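Local coordinates for protein N-alpha-acetyltransferase 35, NatC auxiliary subunit (Saccharomyces cerevisiae, PDB 6YGA) that serves as the auxiliary subunit of the NatC N-terminal acetyltransferase, the complex that acetylates the N-terminal methionine of the L-A virus Gag protein, at residues I101-D106 and E175-N180; G169-E174 and I338-F343. One frame throughout, in Å; residues are numbered along the deposited sequence.

Contact 1: residues I101-D106 and E175-N180; sequences ISWLND and EDLNFN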
ATOM      1  N   ILE B 101       5.004   0.972  18.828  1.00 53.89           N
ATOM      2  CA  ILE B 101       5.450  -0.026  17.860  1.00 51.30           C
ATOM      3  C   ILE B 101       4.265  -0.576  17.074  1.00 48.84           C
ATOM      4  O   ILE B 101       4.316  -0.695  15.845  1.00 46.80           O
ATOM      5  CB  ILE B 101       6.227  -1.148  18.572  1.00 53.41           C
ATOM      6  CG1 ILE B 101       7.496  -0.593  19.228  1.00 54.20           C
ATOM      7  CG2 ILE B 101       6.570  -2.269  17.600  1.00 53.63           C
ATOM      8  CD1 ILE B 101       8.210  -1.585  20.132  1.00 53.98           C
ATOM      9  N   SER B 102       3.179  -0.919  17.774  1.00 49.78           N
ATOM     10  CA  SER B 102       1.988  -1.437  17.104  1.00 49.78           C
ATOM     11  C   SER B 102       1.447  -0.436  16.088  1.00 50.73           C
ATOM     12  O   SER B 102       0.950  -0.823  15.023  1.00 48.03           O
ATOM     13  CB  SER B 102       0.922  -1.783  18.145  1.00 49.57           C
ATOM     14  OG  SER B 102      -0.227  -2.362  17.556  1.00 49.57           O
ATOM     15  N   TRP B 103       1.549   0.858  16.399  1.00 50.70           N
ATOM     16  CA  TRP B 103       1.050   1.900  15.508  1.00 47.67           C
ATOM     17  C   TRP B 103       1.890   1.992  14.236  1.00 46.74           C
ATOM     18  O   TRP B 103       1.351   1.959  13.123  1.00 45.35           O
ATOM     19  CB  TRP B 103       1.035   3.235  16.256  1.00 45.48           C
ATOM     20  CG  TRP B 103       0.758   4.443  15.420  1.00 44.53           C
ATOM     21  CD1 TRP B 103      -0.078   4.529  14.347  1.00 45.27           C
ATOM     22  CD2 TRP B 103       1.325   5.748  15.593  1.00 44.66           C
ATOM     23  NE1 TRP B 103      -0.069   5.806  13.839  1.00 45.47           N
ATOM     24  CE2 TRP B 103       0.785   6.573  14.587  1.00 44.22           C
ATOM     25  CE3 TRP B 103       2.236   6.298  16.500  1.00 45.30           C
ATOM     26  CZ2 TRP B 103       1.125   7.916  14.462  1.00 44.78           C
ATOM     27  CZ3 TRP B 103       2.572   7.631  16.376  1.00 46.39           C
ATOM     28  CH2 TRP B 103       2.019   8.426  15.364  1.00 47.57           C
ATOM     29  N   LEU B 104       3.212   2.092  14.379  1.00 46.51           N
ATOM     30  CA  LEU B 104       4.099   2.352  13.250  1.00 46.08           C
ATOM     31  C   LEU B 104       4.603   1.076  12.583  1.00 45.46           C
ATOM     32  O   LEU B 104       4.613   0.983  11.351  1.00 44.51           O
ATOM     33  CB  LEU B 104       5.285   3.205  13.710  1.00 47.87           C
ATOM     34  CG  LEU B 104       4.922   4.497  14.445  1.00 47.71           C
ATOM     35  CD1 LEU B 104       6.160   5.171  15.019  1.00 46.08           C
ATOM     36  CD2 LEU B 104       4.183   5.441  13.516  1.00 46.81           C
ATOM     37  N   ASN B 105       5.042   0.093  13.375  1.00 44.11           N
ATOM     38  CA  ASN B 105       5.581  -1.139  12.805  1.00 43.08           C
ATOM     39  C   ASN B 105       4.477  -2.055  12.289  1.00 45.16           C
ATOM     40  O   ASN B 105       4.609  -2.637  11.206  1.00 47.81           O
ATOM     41  CB  ASN B 105       6.432  -1.877  13.841  1.00 43.64           C
ATOM     42  CG  ASN B 105       7.693  -1.120  14.215  1.00 42.63           C
ATOM     43  OD1 ASN B 105       7.629  -0.024  14.771  1.00 41.03           O
ATOM     44  ND2 ASN B 105       8.847  -1.710  13.926  1.00 44.25           N
ATOM     45  N   ASP B 106       3.387  -2.201  13.041  1.00 45.65           N
ATOM     46  CA  ASP B 106       2.329  -3.141  12.700  1.00 47.97           C
ATOM     47  C   ASP B 106       1.124  -2.472  12.043  1.00 46.18           C
ATOM     48  O   ASP B 106       0.105  -3.136  11.827  1.00 46.04           O
ATOM     49  CB  ASP B 106       1.891  -3.913  13.946  1.00 51.81           C
ATOM     50  CG  ASP B 106       3.032  -4.683  14.590  1.00 57.15           C
ATOM     51  OD1 ASP B 106       4.042  -4.947  13.901  1.00 58.97           O
ATOM     52  OD2 ASP B 106       2.916  -5.033  15.784  1.00 60.70           O
ATOM     53  N   GLU B 175      -2.524   3.878   4.805  1.00 79.79           N
ATOM     54  CA  GLU B 175      -2.066   2.692   4.095  1.00 69.25           C
ATOM     55  C   GLU B 175      -0.692   2.331   4.635  1.00 60.65           C
ATOM     56  O   GLU B 175      -0.489   1.236   5.170  1.00 59.83           O
ATOM     57  CB  GLU B 175      -2.032   2.935   2.581  1.00 68.49           C
ATOM     58  CG  GLU B 175      -1.518   1.756   1.756  1.00 68.15           C
ATOM     59  CD  GLU B 175      -1.397   2.076   0.273  1.00 71.31           C
ATOM     60  OE1 GLU B 175      -1.786   3.190  -0.133  1.00 73.36           O
ATOM     61  OE2 GLU B 175      -0.911   1.212  -0.488  1.00 72.85           O
ATOM     62  N   ASP B 176       0.250   3.266   4.519  1.00 54.70           N
ATOM     63  CA  ASP B 176       1.559   3.099   5.132  1.00 49.96           C
ATOM     64  C   ASP B 176       1.555   3.520   6.592  1.00 48.16           C
ATOM     65  O   ASP B 176       2.343   2.997   7.388  1.00 46.22           O
ATOM     66  CB  ASP B 176       2.598   3.909   4.362  1.00 48.29           C
ATOM     67  CG  ASP B 176       2.664   3.520   2.908  1.00 47.72           C
ATOM     68  OD1 ASP B 176       2.831   2.314   2.630  1.00 46.92           O
ATOM     69  OD2 ASP B 176       2.529   4.412   2.047  1.00 47.13           O
ATOM     70  N   LEU B 177       0.676   4.450   6.960  1.00 48.84           N
ATOM     71  CA  LEU B 177       0.675   5.016   8.300  1.00 49.14           C
ATOM     72  C   LEU B 177      -0.672   5.673   8.565  1.00 51.66           C
ATOM     73  O   LEU B 177      -1.120   6.515   7.781  1.00 53.49           O
ATOM     74  CB  LEU B 177       1.811   6.028   8.455  1.00 48.69           C
ATOM     75  CG  LEU B 177       2.004   6.690   9.816  1.00 51.67           C
ATOM     76  CD1 LEU B 177       1.760   5.702  10.939  1.00 53.24           C
ATOM     77  CD2 LEU B 177       3.411   7.241   9.891  1.00 50.10           C
ATOM     78  N   ASN B 178      -1.306   5.286   9.670  1.00 49.85           N
ATOM     79  CA  ASN B 178      -2.592   5.832  10.080  1.00 50.01           C
ATOM     80  C   ASN B 178      -2.367   7.020  11.006  1.00 51.82           C
ATOM     81  O   ASN B 178      -1.587   6.934  11.962  1.00 51.24           O
ATOM     82  CB  ASN B 178      -3.429   4.764  10.786  1.00 49.86           C
ATOM     83  CG  ASN B 178      -4.726   5.312  11.370  1.00 50.21           C
ATOM     84  OD1 ASN B 178      -4.736   5.883  12.461  1.00 51.72           O
ATOM     85  ND2 ASN B 178      -5.828   5.121  10.651  1.00 48.31           N
ATOM     86  N   PHE B 179      -3.049   8.128  10.720  1.00 53.00           N
ATOM     87  CA  PHE B 179      -2.996   9.303  11.578  1.00 53.23           C
ATOM     88  C   PHE B 179      -4.400   9.886  11.758  1.00 52.00           C
ATOM     89  O   PHE B 179      -4.707  11.004  11.354  1.00 52.05           O
ATOM     90  CB  PHE B 179      -2.033  10.353  11.032  1.00 52.20           C
ATOM     91  CG  PHE B 179      -1.466  11.242  12.092  1.00 52.89           C
ATOM     92  CD1 PHE B 179      -0.307  10.887  12.759  1.00 52.23           C
ATOM     93  CD2 PHE B 179      -2.107  12.416  12.445  1.00 54.74           C
ATOM     94  CE1 PHE B 179       0.215  11.698  13.750  1.00 53.53           C
ATOM     95  CE2 PHE B 179      -1.592  13.231  13.433  1.00 56.16           C
ATOM     96  CZ  PHE B 179      -0.430  12.870  14.088  1.00 55.62           C
ATOM     97  N   ASN B 180      -5.277   9.103  12.376  1.00 51.68           N
ATOM     98  CA  ASN B 180      -6.569   9.604  12.837  1.00 54.87           C
ATOM     99  C   ASN B 180      -6.374  10.055  14.277  1.00 54.76           C
ATOM    100  O   ASN B 180      -6.501   9.268  15.215  1.00 54.43           O
ATOM    101  CB  ASN B 180      -7.646   8.532  12.720  1.00 58.91           C
ATOM    102  CG  ASN B 180      -8.993   8.997  13.249  1.00 66.94           C
ATOM    103  OD1 ASN B 180      -9.231  10.195  13.416  1.00 70.08           O
ATOM    104  ND2 ASN B 180      -9.886   8.047  13.505  1.00 69.75           N
TER
HETATM  105  O   HOH W   1      -0.118   3.051  10.979  1.00 42.58           O
HETATM  106  O   HOH W   2       2.273   2.322  10.248  1.00 46.10           O
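Near the C-terminal end of helix 85-104, an extended loop that follows helix 142-167 is tied to the mainly helical fold by an indole and two bridging waters. Trp-103 has CG anti to its backbone N (chi1 171°), which carries the ring across to the loop. There NE1 donates to Asn-178 O at 2.7 Å, a nearly straight bond (167°) lying both in the carbonyl plane and close to the ring plane, so the indole is fixed edge-on. Farther along the same edge, Phe-179 CD1 meets Trp-103 CZ2 at 3.7 Å, the two side chains crossing obliquely. One face of the indole is taken by its neighbour: Leu-104 CD2 sits over the ring centre. That methyl also touches Leu-177 CD1 at 3.5 Å, the two leucines lying side by side and pointing the same way. Beside them the backbones are joined by water. One molecule links Trp-103 O to Asn-178 N, and a second links Leu-104 O to Asp-176 O. The loop is shaped by an Asx turn in which Asn-178 OD1, which also accepts from Leu-110 N, takes the N-H of Asn-180 at 3.3 Å, with that N well above the amide plane.

Contact 2: residues G169-E174 and I338-F343; sequences GIVFEE and IARILF. With EDO (1,2-ethanediol), chain Z.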
ATOM      1  N   GLY B 169       3.484  14.635   2.275  1.00 61.16           N
ATOM      2  CA  GLY B 169       2.891  13.855   1.207  1.00 63.34           C
ATOM      3  C   GLY B 169       3.806  12.830   0.580  1.00 61.84           C
ATOM      4  O   GLY B 169       3.599  12.456  -0.575  1.00 61.87           O
ATOM      5  N   ILE B 170       4.816  12.359   1.312  1.00 61.24           N
ATOM      6  CA  ILE B 170       5.759  11.398   0.748  1.00 65.54           C
ATOM      7  C   ILE B 170       5.082  10.051   0.523  1.00 68.82           C
ATOM      8  O   ILE B 170       5.114   9.499  -0.584  1.00 73.02           O
ATOM      9  CB  ILE B 170       6.995  11.262   1.656  1.00 65.86           C
ATOM     10  CG1 ILE B 170       7.782  12.576   1.693  1.00 65.61           C
ATOM     11  CG2 ILE B 170       7.866  10.108   1.195  1.00 66.77           C
ATOM     12  CD1 ILE B 170       8.143  13.125   0.326  1.00 65.32           C
ATOM     13  N   VAL B 171       4.459   9.502   1.565  1.00 67.26           N
ATOM     14  CA  VAL B 171       3.770   8.220   1.461  1.00 66.48           C
ATOM     15  C   VAL B 171       2.263   8.438   1.522  1.00 69.16           C
ATOM     16  O   VAL B 171       1.789   9.577   1.603  1.00 69.49           O
ATOM     17  CB  VAL B 171       4.231   7.246   2.559  1.00 59.74           C
ATOM     18  CG1 VAL B 171       5.729   6.988   2.445  1.00 56.39           C
ATOM     19  CG2 VAL B 171       3.877   7.787   3.930  1.00 58.64           C
ATOM     20  N   PHE B 172       1.503   7.346   1.500  1.00 69.41           N
ATOM     21  CA  PHE B 172       0.052   7.397   1.384  1.00 70.85           C
ATOM     22  C   PHE B 172      -0.595   7.226   2.753  1.00 78.44           C
ATOM     23  O   PHE B 172      -0.270   6.288   3.489  1.00 77.89           O
ATOM     24  CB  PHE B 172      -0.443   6.321   0.415  1.00 66.00           C
ATOM     25  CG  PHE B 172       0.027   6.524  -1.000  1.00 62.20           C
ATOM     26  CD1 PHE B 172       1.279   6.087  -1.402  1.00 60.01           C
ATOM     27  CD2 PHE B 172      -0.780   7.166  -1.924  1.00 61.27           C
ATOM     28  CE1 PHE B 172       1.714   6.282  -2.705  1.00 59.67           C
ATOM     29  CE2 PHE B 172      -0.353   7.362  -3.227  1.00 59.79           C
ATOM     30  CZ  PHE B 172       0.895   6.919  -3.618  1.00 59.39           C
ATOM     31  N   GLU B 173      -1.509   8.134   3.085  1.00 90.29           N
ATOM     32  CA  GLU B 173      -2.169   8.109   4.381  1.00 99.38           C
ATOM     33  C   GLU B 173      -3.103   6.909   4.493  1.00 96.82           C
ATOM     34  O   GLU B 173      -3.690   6.455   3.508  1.00 98.28           O
ATOM     35  CB  GLU B 173      -2.955   9.402   4.598  1.00111.83           C
ATOM     36  CG  GLU B 173      -4.058   9.627   3.572  1.00118.41           C
ATOM     37  CD  GLU B 173      -4.747  10.969   3.728  1.00120.31           C
ATOM     38  OE1 GLU B 173      -4.053  12.006   3.675  1.00120.83           O
ATOM     39  OE2 GLU B 173      -5.984  10.987   3.905  1.00122.07           O
ATOM     40  N   GLU B 174      -3.237   6.398   5.720  1.00 95.29           N
ATOM     41  CA  GLU B 174      -4.111   5.263   6.026  1.00 94.71           C
ATOM     42  C   GLU B 174      -3.795   4.048   5.154  1.00 91.45           C
ATOM     43  O   GLU B 174      -4.683   3.276   4.790  1.00 95.70           O
ATOM     44  CB  GLU B 174      -5.588   5.649   5.904  1.00 97.64           C
ATOM     45  CG  GLU B 174      -6.530   4.777   6.723  1.00 99.74           C
ATOM     46  CD  GLU B 174      -7.975   5.196   6.576  1.00102.45           C
ATOM     47  OE1 GLU B 174      -8.374   6.189   7.219  1.00103.30           O
ATOM     48  OE2 GLU B 174      -8.705   4.545   5.800  1.00103.56           O
ATOM     49  N   ILE B 338       8.712   5.183   8.877  1.00 39.92           N
ATOM     50  CA  ILE B 338       9.406   6.415   9.245  1.00 40.70           C
ATOM     51  C   ILE B 338      10.637   6.607   8.368  1.00 42.53           C
ATOM     52  O   ILE B 338      10.881   7.698   7.839  1.00 43.83           O
ATOM     53  CB  ILE B 338       9.776   6.404  10.739  1.00 40.73           C
ATOM     54  CG1 ILE B 338       8.519   6.382  11.617  1.00 40.85           C
ATOM     55  CG2 ILE B 338      10.636   7.609  11.082  1.00 38.79           C
ATOM     56  CD1 ILE B 338       7.666   7.626  11.511  1.00 38.70           C
ATOM     57  N   ALA B 339      11.422   5.543   8.189  1.00 41.35           N
ATOM     58  CA  ALA B 339      12.592   5.634   7.322  1.00 40.54           C
ATOM     59  C   ALA B 339      12.187   5.883   5.875  1.00 39.70           C
ATOM     60  O   ALA B 339      12.903   6.565   5.133  1.00 39.40           O
ATOM     61  CB  ALA B 339      13.431   4.362   7.434  1.00 40.35           C
ATOM     62  N   ARG B 340      11.043   5.341   5.452  1.00 38.23           N
ATOM     63  CA  ARG B 340      10.615   5.527   4.070  1.00 37.90           C
ATOM     64  C   ARG B 340      10.123   6.948   3.826  1.00 41.41           C
ATOM     65  O   ARG B 340      10.294   7.488   2.728  1.00 45.11           O
ATOM     66  CB  ARG B 340       9.540   4.505   3.705  1.00 36.92           C
ATOM     67  CG  ARG B 340      10.070   3.084   3.638  1.00 37.93           C
ATOM     68  CD  ARG B 340       9.119   2.135   2.930  1.00 39.04           C
ATOM     69  NE  ARG B 340       7.920   1.852   3.712  1.00 41.02           N
ATOM     70  CZ  ARG B 340       6.712   2.331   3.432  1.00 41.47           C
ATOM     71  NH1 ARG B 340       6.536   3.123   2.382  1.00 39.02           N
ATOM     72  NH2 ARG B 340       5.678   2.012   4.199  1.00 41.86           N
ATOM     73  N   ILE B 341       9.496   7.570   4.824  1.00 41.99           N
ATOM     74  CA  ILE B 341       9.173   8.988   4.706  1.00 43.55           C
ATOM     75  C   ILE B 341      10.441   9.821   4.789  1.00 44.17           C
ATOM     76  O   ILE B 341      10.584  10.840   4.101  1.00 45.34           O
ATOM     77  CB  ILE B 341       8.163   9.406   5.789  1.00 46.05           C
ATOM     78  CG1 ILE B 341       6.896   8.557   5.702  1.00 47.18           C
ATOM     79  CG2 ILE B 341       7.827  10.892   5.667  1.00 45.98           C
ATOM     80  CD1 ILE B 341       5.898   8.840   6.815  1.00 47.51           C
ATOM     81  N   LEU B 342      11.385   9.396   5.629  1.00 44.93           N
ATOM     82  CA  LEU B 342      12.562  10.209   5.908  1.00 48.03           C
ATOM     83  C   LEU B 342      13.444  10.360   4.674  1.00 49.48           C
ATOM     84  O   LEU B 342      13.982  11.446   4.420  1.00 50.35           O
ATOM     85  CB  LEU B 342      13.351   9.594   7.065  1.00 50.17           C
ATOM     86  CG  LEU B 342      14.393  10.496   7.721  1.00 54.05           C
ATOM     87  CD1 LEU B 342      13.718  11.719   8.308  1.00 55.89           C
ATOM     88  CD2 LEU B 342      15.152   9.729   8.791  1.00 54.33           C
ATOM     89  N   PHE B 343      13.584   9.292   3.885  1.00 46.71           N
ATOM     90  CA  PHE B 343      14.530   9.313   2.771  1.00 45.77           C
ATOM     91  C   PHE B 343      14.241  10.420   1.760  1.00 44.32           C
ATOM     92  O   PHE B 343      15.155  11.217   1.485  1.00 46.21           O
ATOM     93  CB  PHE B 343      14.580   7.930   2.112  1.00 44.11           C
ATOM     94  CG  PHE B 343      15.163   7.945   0.734  1.00 43.19           C
ATOM     95  CD1 PHE B 343      16.524   8.138   0.537  1.00 40.22           C
ATOM     96  CD2 PHE B 343      14.351   7.768  -0.370  1.00 43.05           C
ATOM     97  CE1 PHE B 343      17.054   8.156  -0.735  1.00 38.09           C
ATOM     98  CE2 PHE B 343      14.875   7.783  -1.645  1.00 38.67           C
ATOM     99  CZ  PHE B 343      16.228   7.976  -1.829  1.00 36.07           C
TER
HETATM  100  C1  EDO Z 815       0.884  11.034  -2.219  1.00 75.51           C
HETATM  101  O1  EDO Z 815       1.820  10.136  -1.612  1.00 76.50           O
HETATM  102  C2  EDO Z 815      -0.272  11.290  -1.261  1.00 73.99           C
HETATM  103  O2  EDO Z 815       0.222  11.921  -0.074  1.00 71.90           O
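Arg-340 NE is gripped by one hydrogen bond, to the backbone O of Arg-335, and a salt bridge from NH2 of the same guanidinium to Asp-176 OD1 fixes how the group is turned. This is a loop-on-helix contact: residues 169-174, which leave helix 142-167 through Gly-169 at positive phi (70°), lie against helix 337-347 in the part of the chain assigned to the TPR-like family. No hydrogen bond joins the two segments, so the meeting is one of aliphatic branches. Val-171 and Ile-341 cross at about a right angle. Ile-341 keeps CG1 beside its backbone N, and its extended end (chi2 175°) passes across the valine, whose two methyls both reach it: CG2 comes within 3.6 Å of Ile-341 CG1, and CG1 within 3.8 Å of that same Ile-341 CG1. The same Val-171 CG1 methyl approaches Arg-340 NH1 at 3.9 Å, obliquely to the guanidinium, whose chain is bent at chi3. Ile-170, like Val-171, points toward the helix; its CG2 lies 3.9 Å from Ile-341 CA and just as near Arg-340 O. That carbonyl accepts from Ser-403 OG, an apt partner because Pro-344, four residues on, has no N-H to offer. Leu-165 and Leu-166 of helix 142-167 also pack on Ile-341. A 1,2-ethanediol, probably from the crystallisation liquor, spans the turn: its O2 donates to Val-171 O at 3.3 Å, and its O1 to Gly-169 O at 3.1 Å. The same O1 stands over the centre of the Phe-172 ring, 3.7 Å above its plane.

Overall arrangement
Contacts 1 and 2 illustrate how one continuous loop, 169-180, can bind two separate helices: its first half lies on helix 337-347 and its second on helix 85-104. The segments alternate along the chain, and the contact centres are 11 Å apart. Asp-176 couples them, its OD1 forming a salt bridge with Arg-340 NH2 at 3.3 Å while its OD2 packs on Val-171 CB, also at 3.3 Å. A looser apolar link runs from Leu-177 CD2 to Ile-341 CD1 at 4.3 Å. Toward the partner subunit, Phe-142 of the N-alpha-acetyltransferase 30 chain packs on Glu-175 and Asp-176, so the joint between the contacts also borders the subunit interface.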